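Local coordinates for protein beta-galactosidase (Bacillus circulans, PDB 4MAD) that probably hydrolyses terminal non-reducing beta-D-galactose residues of beta-D-galactosides, as a glycoside hydrolase of family 35, at residues T43-W48 with I87-K92; F79-I84 with D146-R151; V397-I402 with K451-V456. All blocks are in the same frame, centred on the assembly; numbering follows the deposited sequence.

Contact 1: residues T43-W48 with I87-K92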
loop_
_atom_site.group_PDB
_atom_site.type_symbol
_atom_site.label_atom_id
_atom_site.label_comp_id
_atom_site.label_asym_id
_atom_site.label_seq_id
_atom_site.Cartn_x
_atom_site.Cartn_y
_atom_site.Cartn_z
ATOM N N THR A 43 6.816 6.039 4.930
ATOM C CA THR A 43 7.442 6.510 6.150
ATOM C C THR A 43 7.093 7.988 6.353
ATOM O O THR A 43 7.051 8.687 5.440
ATOM C CB THR A 43 8.948 6.276 6.089
ATOM O OG1 THR A 43 9.191 4.879 6.091
ATOM C CG2 THR A 43 9.639 6.958 7.230
ATOM N N VAL A 44 6.841 8.416 7.562
ATOM C CA VAL A 44 6.507 9.832 7.754
ATOM C C VAL A 44 7.701 10.702 7.365
ATOM O O VAL A 44 8.801 10.317 7.591
ATOM C CB VAL A 44 6.114 10.176 9.223
ATOM C CG1 VAL A 44 4.789 9.568 9.566
ATOM C CG2 VAL A 44 7.191 9.732 10.174
ATOM N N PRO A 45 7.469 11.901 6.846
ATOM C CA PRO A 45 8.555 12.706 6.297
ATOM C C PRO A 45 9.644 13.096 7.284
ATOM O O PRO A 45 10.777 13.209 6.937
ATOM C CB PRO A 45 7.853 13.942 5.755
ATOM C CG PRO A 45 6.506 13.806 6.043
ATOM C CD PRO A 45 6.180 12.472 6.501
ATOM N N GLU A 46 9.281 13.219 8.536
ATOM C CA GLU A 46 10.211 13.612 9.577
ATOM C C GLU A 46 11.371 12.622 9.650
ATOM O O GLU A 46 12.431 12.965 10.036
ATOM C CB GLU A 46 9.482 13.686 10.902
ATOM C CG GLU A 46 8.560 14.847 10.954
ATOM C CD GLU A 46 7.190 14.602 10.372
ATOM O OE1 GLU A 46 6.857 13.489 10.062
ATOM O OE2 GLU A 46 6.446 15.563 10.310
ATOM N N TYR A 47 11.063 11.380 9.264
ATOM C CA TYR A 47 11.987 10.266 9.316
ATOM C C TYR A 47 12.714 9.888 8.005
ATOM O O TYR A 47 13.561 9.039 8.001
ATOM C CB TYR A 47 11.302 9.047 9.933
ATOM C CG TYR A 47 10.977 9.108 11.409
ATOM C CD1 TYR A 47 11.704 9.895 12.275
ATOM C CD2 TYR A 47 9.998 8.322 11.945
ATOM C CE1 TYR A 47 11.426 9.921 13.587
ATOM C CE2 TYR A 47 9.730 8.338 13.266
ATOM C CZ TYR A 47 10.434 9.150 14.093
ATOM O OH TYR A 47 10.224 9.186 15.436
ATOM N N TRP A 48 12.425 10.588 6.926
ATOM C CA TRP A 48 13.027 10.211 5.677
ATOM C C TRP A 48 14.561 10.290 5.757
ATOM O O TRP A 48 15.251 9.429 5.311
ATOM C CB TRP A 48 12.497 11.080 4.533
ATOM C CG TRP A 48 11.126 10.824 4.093
ATOM C CD1 TRP A 48 10.375 9.708 4.303
ATOM C CD2 TRP A 48 10.305 11.692 3.318
ATOM N NE1 TRP A 48 9.173 9.824 3.724
ATOM C CE2 TRP A 48 9.091 11.039 3.109
ATOM C CE3 TRP A 48 10.488 12.950 2.760
ATOM C CZ2 TRP A 48 8.061 11.610 2.387
ATOM C CZ3 TRP A 48 9.480 13.506 2.065
ATOM C CH2 TRP A 48 8.277 12.848 1.876
ATOM N N ILE A 87 7.245 14.142 -2.828
ATOM C CA ILE A 87 8.278 13.373 -3.456
ATOM C C ILE A 87 9.487 14.220 -3.758
ATOM O O ILE A 87 10.590 13.787 -3.620
ATOM C CB ILE A 87 7.741 12.628 -4.656
ATOM C CG1 ILE A 87 8.737 11.623 -5.147
ATOM C CG2 ILE A 87 7.329 13.545 -5.722
ATOM C CD1 ILE A 87 8.249 10.909 -6.298
ATOM N N VAL A 88 9.268 15.474 -4.066
ATOM C CA VAL A 88 10.412 16.311 -4.274
ATOM C C VAL A 88 11.335 16.402 -3.022
ATOM O O VAL A 88 12.515 16.255 -3.117
ATOM C CB VAL A 88 9.975 17.656 -4.779
ATOM C CG1 VAL A 88 11.101 18.610 -4.853
ATOM C CG2 VAL A 88 9.370 17.510 -6.123
ATOM N N ARG A 89 10.767 16.581 -1.858
ATOM C CA ARG A 89 11.525 16.646 -0.643
ATOM C C ARG A 89 12.248 15.332 -0.412
ATOM O O ARG A 89 13.365 15.325 -0.034
ATOM C CB ARG A 89 10.595 16.947 0.498
ATOM C CG ARG A 89 11.271 17.009 1.862
ATOM C CD ARG A 89 10.276 17.141 2.992
ATOM N NE ARG A 89 10.900 16.902 4.278
ATOM C CZ ARG A 89 10.299 17.016 5.434
ATOM N NH1 ARG A 89 9.036 17.354 5.494
ATOM N NH2 ARG A 89 10.990 16.798 6.538
ATOM N N PHE A 90 11.572 14.231 -0.679
ATOM C CA PHE A 90 12.174 12.956 -0.410
ATOM C C PHE A 90 13.406 12.788 -1.264
ATOM O O PHE A 90 14.447 12.459 -0.783
ATOM C CB PHE A 90 11.171 11.844 -0.693
ATOM C CG PHE A 90 11.776 10.468 -0.678
ATOM C CD1 PHE A 90 12.034 9.834 0.478
ATOM C CD2 PHE A 90 12.061 9.810 -1.826
ATOM C CE1 PHE A 90 12.576 8.614 0.493
ATOM C CE2 PHE A 90 12.609 8.585 -1.800
ATOM C CZ PHE A 90 12.853 7.999 -0.664
ATOM N N ILE A 91 13.247 13.067 -2.548
ATOM C CA ILE A 91 14.354 12.954 -3.454
ATOM C C ILE A 91 15.541 13.913 -3.155
ATOM O O ILE A 91 16.653 13.524 -3.177
ATOM C CB ILE A 91 13.892 13.096 -4.898
ATOM C CG1 ILE A 91 12.913 11.961 -5.228
ATOM C CG2 ILE A 91 15.074 13.145 -5.828
ATOM C CD1 ILE A 91 12.439 11.977 -6.588
ATOM N N LYS A 92 15.244 15.132 -2.809
ATOM C CA LYS A 92 16.272 16.057 -2.349
ATOM C C LYS A 92 16.962 15.538 -1.106
ATOM O O LYS A 92 18.089 15.774 -0.923
ATOM C CB LYS A 92 15.703 17.414 -2.079
ATOM C CG LYS A 92 15.462 18.179 -3.305
ATOM C CD LYS A 92 14.690 19.420 -2.999
ATOM C CE LYS A 92 14.744 20.349 -4.123
ATOM N NZ LYS A 92 14.252 21.633 -3.692
#

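Contact 2: residues F79-I84 with D146-R151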
loop_
_atom_site.group_PDB
_atom_site.type_symbol
_atom_site.label_atom_id
_atom_site.label_comp_id
_atom_site.label_asym_id
_atom_site.label_seq_id
_atom_site.Cartn_x
_atom_site.Cartn_y
_atom_site.Cartn_z
ATOM N N PHE A 79 -4.296 17.681 -7.402
ATOM C CA PHE A 79 -2.959 17.169 -7.304
ATOM C C PHE A 79 -2.354 17.442 -5.952
ATOM O O PHE A 79 -2.476 18.492 -5.460
ATOM C CB PHE A 79 -2.118 17.742 -8.422
ATOM C CG PHE A 79 -2.520 17.260 -9.749
ATOM C CD1 PHE A 79 -2.168 16.030 -10.170
ATOM C CD2 PHE A 79 -3.303 18.008 -10.551
ATOM C CE1 PHE A 79 -2.543 15.591 -11.358
ATOM C CE2 PHE A 79 -3.675 17.548 -11.731
ATOM C CZ PHE A 79 -3.300 16.346 -12.129
ATOM N N VAL A 80 -1.729 16.454 -5.358
ATOM C CA VAL A 80 -1.216 16.555 -4.008
ATOM C C VAL A 80 0.267 16.185 -3.918
ATOM O O VAL A 80 0.644 15.109 -4.216
ATOM C CB VAL A 80 -2.005 15.639 -3.037
ATOM C CG1 VAL A 80 -1.388 15.636 -1.709
ATOM C CG2 VAL A 80 -3.438 16.088 -2.925
ATOM N N PHE A 81 1.086 17.149 -3.524
ATOM C CA PHE A 81 2.500 16.923 -3.319
ATOM C C PHE A 81 3.050 17.422 -1.959
ATOM O O PHE A 81 4.185 17.776 -1.857
ATOM C CB PHE A 81 3.350 17.398 -4.485
ATOM C CG PHE A 81 3.084 16.689 -5.761
ATOM C CD1 PHE A 81 3.810 15.611 -6.139
ATOM C CD2 PHE A 81 2.113 17.117 -6.592
ATOM C CE1 PHE A 81 3.563 15.021 -7.296
ATOM C CE2 PHE A 81 1.893 16.526 -7.723
ATOM C CZ PHE A 81 2.603 15.498 -8.086
ATOM N N GLU A 82 2.221 17.346 -0.936
ATOM C CA GLU A 82 2.465 17.876 0.372
ATOM C C GLU A 82 2.626 16.771 1.383
ATOM O O GLU A 82 2.117 15.695 1.208
ATOM C CB GLU A 82 1.289 18.745 0.765
ATOM C CG GLU A 82 1.005 19.907 -0.198
ATOM C CD GLU A 82 0.324 19.515 -1.512
ATOM O OE1 GLU A 82 -0.744 18.964 -1.402
ATOM O OE2 GLU A 82 0.826 19.793 -2.615
ATOM N N GLY A 83 3.341 17.058 2.445
ATOM C CA GLY A 83 3.504 16.106 3.497
ATOM C C GLY A 83 4.151 14.811 3.085
ATOM O O GLY A 83 5.166 14.827 2.499
ATOM N N ILE A 84 3.521 13.704 3.414
ATOM C CA ILE A 84 4.064 12.412 3.117
ATOM C C ILE A 84 4.143 12.203 1.611
ATOM O O ILE A 84 4.814 11.343 1.147
ATOM C CB ILE A 84 3.310 11.250 3.791
ATOM C CG1 ILE A 84 4.216 10.038 3.918
ATOM C CG2 ILE A 84 2.183 10.868 3.028
ATOM C CD1 ILE A 84 3.637 8.978 4.701
ATOM N N ASP A 146 1.909 14.651 -16.980
ATOM C CA ASP A 146 2.314 16.013 -17.247
ATOM C C ASP A 146 2.619 16.716 -15.955
ATOM O O ASP A 146 3.543 17.440 -15.888
ATOM C CB ASP A 146 1.225 16.809 -17.913
ATOM C CG ASP A 146 1.080 16.505 -19.360
ATOM O OD1 ASP A 146 1.913 15.846 -19.928
ATOM O OD2 ASP A 146 0.067 16.891 -19.921
ATOM N N VAL A 147 1.795 16.558 -14.946
ATOM C CA VAL A 147 2.069 17.182 -13.677
ATOM C C VAL A 147 3.245 16.584 -12.962
ATOM O O VAL A 147 4.095 17.244 -12.466
ATOM C CB VAL A 147 0.829 17.131 -12.788
ATOM C CG1 VAL A 147 1.098 17.578 -11.434
ATOM C CG2 VAL A 147 -0.213 18.010 -13.339
ATOM N N LEU A 148 3.243 15.284 -12.906
ATOM C CA LEU A 148 4.290 14.658 -12.154
ATOM C C LEU A 148 5.680 14.980 -12.671
ATOM O O LEU A 148 6.518 15.292 -11.931
ATOM C CB LEU A 148 4.124 13.151 -12.182
ATOM C CG LEU A 148 5.277 12.375 -11.587
ATOM C CD1 LEU A 148 5.308 12.562 -10.134
ATOM C CD2 LEU A 148 5.255 10.895 -11.950
ATOM N N PHE A 149 5.895 14.898 -13.964
ATOM C CA PHE A 149 7.202 15.136 -14.534
ATOM C C PHE A 149 7.729 16.585 -14.407
ATOM O O PHE A 149 8.892 16.845 -14.369
ATOM C CB PHE A 149 7.337 14.527 -15.909
ATOM C CG PHE A 149 7.549 13.059 -15.864
ATOM C CD1 PHE A 149 8.780 12.535 -15.729
ATOM C CD2 PHE A 149 6.483 12.223 -15.869
ATOM C CE1 PHE A 149 8.932 11.228 -15.682
ATOM C CE2 PHE A 149 6.657 10.882 -15.797
ATOM C CZ PHE A 149 7.864 10.394 -15.699
ATOM N N GLU A 150 6.779 17.477 -14.349
ATOM C CA GLU A 150 7.049 18.861 -14.132
ATOM C C GLU A 150 7.690 19.039 -12.773
ATOM O O GLU A 150 8.514 19.847 -12.624
ATOM C CB GLU A 150 5.782 19.690 -14.255
ATOM C CG GLU A 150 6.038 21.139 -14.337
ATOM C CD GLU A 150 4.770 21.993 -14.452
ATOM O OE1 GLU A 150 3.947 21.757 -15.334
ATOM O OE2 GLU A 150 4.609 22.931 -13.652
ATOM N N ARG A 151 7.224 18.313 -11.781
ATOM C CA ARG A 151 7.821 18.316 -10.485
ATOM C C ARG A 151 9.178 17.635 -10.440
ATOM O O ARG A 151 10.048 18.086 -9.782
ATOM C CB ARG A 151 6.915 17.723 -9.414
ATOM C CG ARG A 151 5.503 18.233 -9.365
ATOM C CD ARG A 151 5.324 19.632 -8.988
ATOM N NE ARG A 151 3.936 20.030 -9.064
ATOM C CZ ARG A 151 3.179 20.243 -8.013
ATOM N NH1 ARG A 151 3.661 20.139 -6.802
ATOM N NH2 ARG A 151 1.955 20.627 -8.191
#

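Contact 3: residues V397-I402 with K451-V456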
loop_
_atom_site.group_PDB
_atom_site.type_symbol
_atom_site.label_atom_id
_atom_site.label_comp_id
_atom_site.label_asym_id
_atom_site.label_seq_id
_atom_site.Cartn_x
_atom_site.Cartn_y
_atom_site.Cartn_z
ATOM N N VAL A 397 -22.072 2.511 4.311
ATOM C CA VAL A 397 -23.270 1.923 4.790
ATOM C C VAL A 397 -24.348 2.045 3.706
ATOM O O VAL A 397 -24.572 3.080 3.198
ATOM C CB VAL A 397 -23.812 2.623 6.034
ATOM C CG1 VAL A 397 -25.071 2.030 6.458
ATOM C CG2 VAL A 397 -22.846 2.567 7.134
ATOM N N TYR A 398 -24.985 0.932 3.419
ATOM C CA TYR A 398 -26.046 0.841 2.446
ATOM C C TYR A 398 -27.347 0.513 3.208
ATOM O O TYR A 398 -27.357 -0.320 4.036
ATOM C CB TYR A 398 -25.838 -0.282 1.434
ATOM C CG TYR A 398 -24.694 -0.163 0.444
ATOM C CD1 TYR A 398 -24.897 0.327 -0.831
ATOM C CD2 TYR A 398 -23.438 -0.624 0.738
ATOM C CE1 TYR A 398 -23.877 0.393 -1.722
ATOM C CE2 TYR A 398 -22.461 -0.553 -0.159
ATOM C CZ TYR A 398 -22.671 -0.038 -1.393
ATOM O OH TYR A 398 -21.696 0.029 -2.274
ATOM N N GLU A 399 -28.406 1.245 2.918
ATOM C CA GLU A 399 -29.601 1.186 3.715
ATOM C C GLU A 399 -30.866 1.223 2.820
ATOM O O GLU A 399 -30.940 2.000 1.921
ATOM C CB GLU A 399 -29.560 2.367 4.660
ATOM C CG GLU A 399 -30.722 2.719 5.459
ATOM C CD GLU A 399 -30.366 3.815 6.498
ATOM O OE1 GLU A 399 -30.772 4.958 6.339
ATOM O OE2 GLU A 399 -29.607 3.538 7.419
ATOM N N THR A 400 -31.817 0.352 3.092
ATOM C CA THR A 400 -33.062 0.317 2.347
ATOM C C THR A 400 -34.149 -0.235 3.222
ATOM O O THR A 400 -33.876 -0.946 4.148
ATOM C CB THR A 400 -32.979 -0.522 1.074
ATOM O OG1 THR A 400 -34.086 -0.250 0.205
ATOM C CG2 THR A 400 -32.963 -1.951 1.413
ATOM N N THR A 401 -35.387 0.091 2.873
ATOM C CA THR A 401 -36.530 -0.419 3.568
ATOM C C THR A 401 -37.280 -1.468 2.760
ATOM O O THR A 401 -37.649 -1.250 1.678
ATOM C CB THR A 401 -37.525 0.687 3.971
ATOM O OG1 THR A 401 -36.853 1.761 4.630
ATOM C CG2 THR A 401 -38.564 0.131 4.891
ATOM N N ILE A 402 -37.486 -2.606 3.338
ATOM C CA ILE A 402 -38.246 -3.657 2.722
ATOM C C ILE A 402 -39.696 -3.573 3.211
ATOM O O ILE A 402 -39.956 -3.533 4.342
ATOM C CB ILE A 402 -37.701 -5.008 3.086
ATOM C CG1 ILE A 402 -36.252 -5.154 2.635
ATOM C CG2 ILE A 402 -38.477 -6.065 2.460
ATOM C CD1 ILE A 402 -35.447 -5.980 3.527
ATOM N N LYS A 451 -35.969 -2.366 8.079
ATOM C CA LYS A 451 -34.874 -1.525 7.679
ATOM C C LYS A 451 -33.587 -2.363 7.620
ATOM O O LYS A 451 -33.111 -2.849 8.615
ATOM C CB LYS A 451 -34.728 -0.353 8.637
ATOM C CG LYS A 451 -33.651 0.605 8.293
ATOM C CD LYS A 451 -33.344 1.516 9.451
ATOM C CE LYS A 451 -32.656 2.757 9.026
ATOM N NZ LYS A 451 -32.544 3.778 10.066
ATOM N N LEU A 452 -33.076 -2.493 6.409
ATOM C CA LEU A 452 -31.885 -3.264 6.140
ATOM C C LEU A 452 -30.707 -2.303 6.026
ATOM O O LEU A 452 -30.794 -1.323 5.362
ATOM C CB LEU A 452 -32.073 -4.053 4.865
ATOM C CG LEU A 452 -30.842 -4.764 4.352
ATOM C CD1 LEU A 452 -30.422 -5.806 5.295
ATOM C CD2 LEU A 452 -31.055 -5.307 3.002
ATOM N N GLN A 453 -29.648 -2.601 6.786
ATOM C CA GLN A 453 -28.418 -1.854 6.767
ATOM C C GLN A 453 -27.243 -2.812 6.566
ATOM O O GLN A 453 -27.196 -3.814 7.139
ATOM C CB GLN A 453 -28.229 -1.092 8.077
ATOM C CG GLN A 453 -29.258 -0.039 8.325
ATOM C CD GLN A 453 -29.137 0.600 9.672
ATOM O OE1 GLN A 453 -29.290 -0.029 10.644
ATOM N NE2 GLN A 453 -28.858 1.876 9.688
ATOM N N ILE A 454 -26.351 -2.476 5.675
ATOM C CA ILE A 454 -25.168 -3.280 5.471
ATOM C C ILE A 454 -23.956 -2.356 5.544
ATOM O O ILE A 454 -23.874 -1.450 4.820
ATOM C CB ILE A 454 -25.211 -3.958 4.130
ATOM C CG1 ILE A 454 -26.486 -4.776 4.014
ATOM C CG2 ILE A 454 -24.057 -4.847 3.946
ATOM C CD1 ILE A 454 -26.636 -5.613 2.761
ATOM N N ILE A 455 -23.058 -2.659 6.459
ATOM C CA ILE A 455 -21.826 -1.918 6.612
ATOM C C ILE A 455 -20.699 -2.637 5.902
ATOM O O ILE A 455 -20.261 -3.642 6.347
ATOM C CB ILE A 455 -21.377 -1.734 8.108
ATOM C CG1 ILE A 455 -22.540 -1.241 8.946
ATOM C CG2 ILE A 455 -20.247 -0.758 8.177
ATOM C CD1 ILE A 455 -22.243 -1.042 10.366
ATOM N N VAL A 456 -20.212 -2.050 4.836
ATOM C CA VAL A 456 -19.273 -2.702 3.982
ATOM C C VAL A 456 -17.871 -2.107 4.153
ATOM O O VAL A 456 -17.740 -0.921 4.225
ATOM C CB VAL A 456 -19.684 -2.665 2.514
ATOM C CG1 VAL A 456 -18.668 -3.384 1.697
ATOM C CG2 VAL A 456 -21.025 -3.255 2.329
#

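Contact 1: residues T43-W48 with I87-K92
The aromatic part of the contact is a T-shaped pair in which Phe90 turns its edge to the face of the Trp48 indole: the planes stand at 80° and the centroid of the five-membered ring lies 5.1 Å from that of Phe90. A CH-pi contact extends it over the six-membered ring, where Phe90 CB sits 3.8 Å from the centroid. Phe90 CG is anti to its backbone N (chi1 170°), which sends CD1 over the indole rim. On the opposite face the indole is backed by Pro45 CA, so the ring is held between its own loop and helix 87-97.

The remaining packing comes from Arg89, whose extended chain passes Trp48 with CD 3.8 Å from CZ3 and lays one guanidinium face against Pro45, NH1 being 3.6 Å from Pro45 CB. Among polar interactions, Trp48 NE1 bonds to Tyr40 O and weakly to Thr43 O. An alanine in place of Trp48 would probably loosen the loop against the helix, since the T-shaped pair and both NE1 bonds would be gone.

Within the TIM barrel, Trp48 begins helix 48-58; its side chain and that of Phe90 both rest on Met38 of strand 34-38, and Phe90 also meets Leu52.

Contact 2: residues F79-I84 with D146-R151
Two phenylalanines of the loop 79-84 face helix 135-152, with Val147 as the bump that meets both. Its CG2 methyl stands over one face of the Phe79 ring, 3.8 Å from the centroid and 14° off the normal, while its CG1 methyl touches both rings, 3.8 Å from Phe79 CD1 and 3.9 Å from Phe81 CE2.

Phe81 fills the hollow bounded by Val147, Leu148 and Arg151. Leu148 CD1 closes the ring edge at 4.1 Å from Phe81 CE1, and Arg151 CG lies almost centrally over one face, 4.2 Å from the centroid. The Arg151 chain bends at chi2 (-66°), bringing its guanidinium back over the rim of the same ring: NH1 is 3.4 Å from Phe81 CD2, the two planes 39° apart. Further cover for Phe81 comes from a stack with His72 and from Ile87 of helix 87-97.

Methyls, methylenes and aromatic rings make up the contact, with one guanidinium laid against the Phe81 rim; lacking hydrogen bonds between the segments, it rests on fit of shape. Glu82 OE2 accepts the Phe81 N-H at 2.8 Å but stays 5.1 Å from Arg151 NH1, not in contact, so any attraction would probably be weak and long-range.

Contact 3: residues V397-I402 with K451-V456
The two strands run antiparallel, their axes 4.7 Å apart at closest and 169° between directions, with Tyr398-Ile454 and Thr400-Leu452 as hydrogen-bonded pairs, each making two backbone bonds, alternating with the non-hydrogen-bonded pairs Val397-Ile455, Glu399-Gln453 and Thr401-Lys451.

On the face carrying Glu399, its chain extends with CG anti to the backbone N, alongside Gln453, and with Lys451 these two form a polar group. Gln453 NE2 donates to the anti lone pair of Glu399 OE2, 2.9 Å away, with carboxylate and amide planes 44° apart. Lys451 crosses obliquely, its CE 3.5 Å from Glu399 OE2 and its NZ 4.0 Å from the same oxygen, a long salt bridge. Glu399 OE1 is bonded to Tyr491 OH, so both carboxylate oxygens are engaged, which may favour the ionised form. At the other end of this face the contact turns apolar, Val397 CG2 lying 4.2 Å from Ile455 CG1.

The other face is largely apolar. Val456 CG2 meets the edge of the Tyr398 ring, 3.9 Å from CD2, and Tyr398 OH is bonded to Leu384 O and Ile474 N. Thr400 lies beside Leu452, its CG2 4.1 Å from Leu452 CB; its OG1 bonds to Asp487 O. Ile402 CD1 crosses to the same Leu452 CB.

Strands 395-403 and 449-457 form the central pair of the six-stranded antiparallel sheet of the first all-beta domain, flanked by strand 488-493 next to the first and strand 419-424 next to the second; Leu452 and Val456 also pack on strand 409-417.

How the contacts relate
Contacts 1 and 2 belong to the TIM barrel and interlock along the chain, their segments alternating in the order 43-48, 79-84, 87-92, 146-151. Their centres are 13 Å apart and they touch: Trp48 CZ2 is 3.5 Å from Ile84 O, and Val88 CG2 is 3.8 Å from Arg151 O. Helix 87-97 thus borders both, tying the start of helix 48-58 to helix 135-152. Contact 3 comes later in the chain, in the first all-beta domain, with its centre 42 Å from that of contact 1 and 39 Å from that of contact 2. Its nearest atoms are about 25 Å from contact 1 and about 23 Å from contact 2, so it joins strands within a separate domain and has no direct touch with the other two.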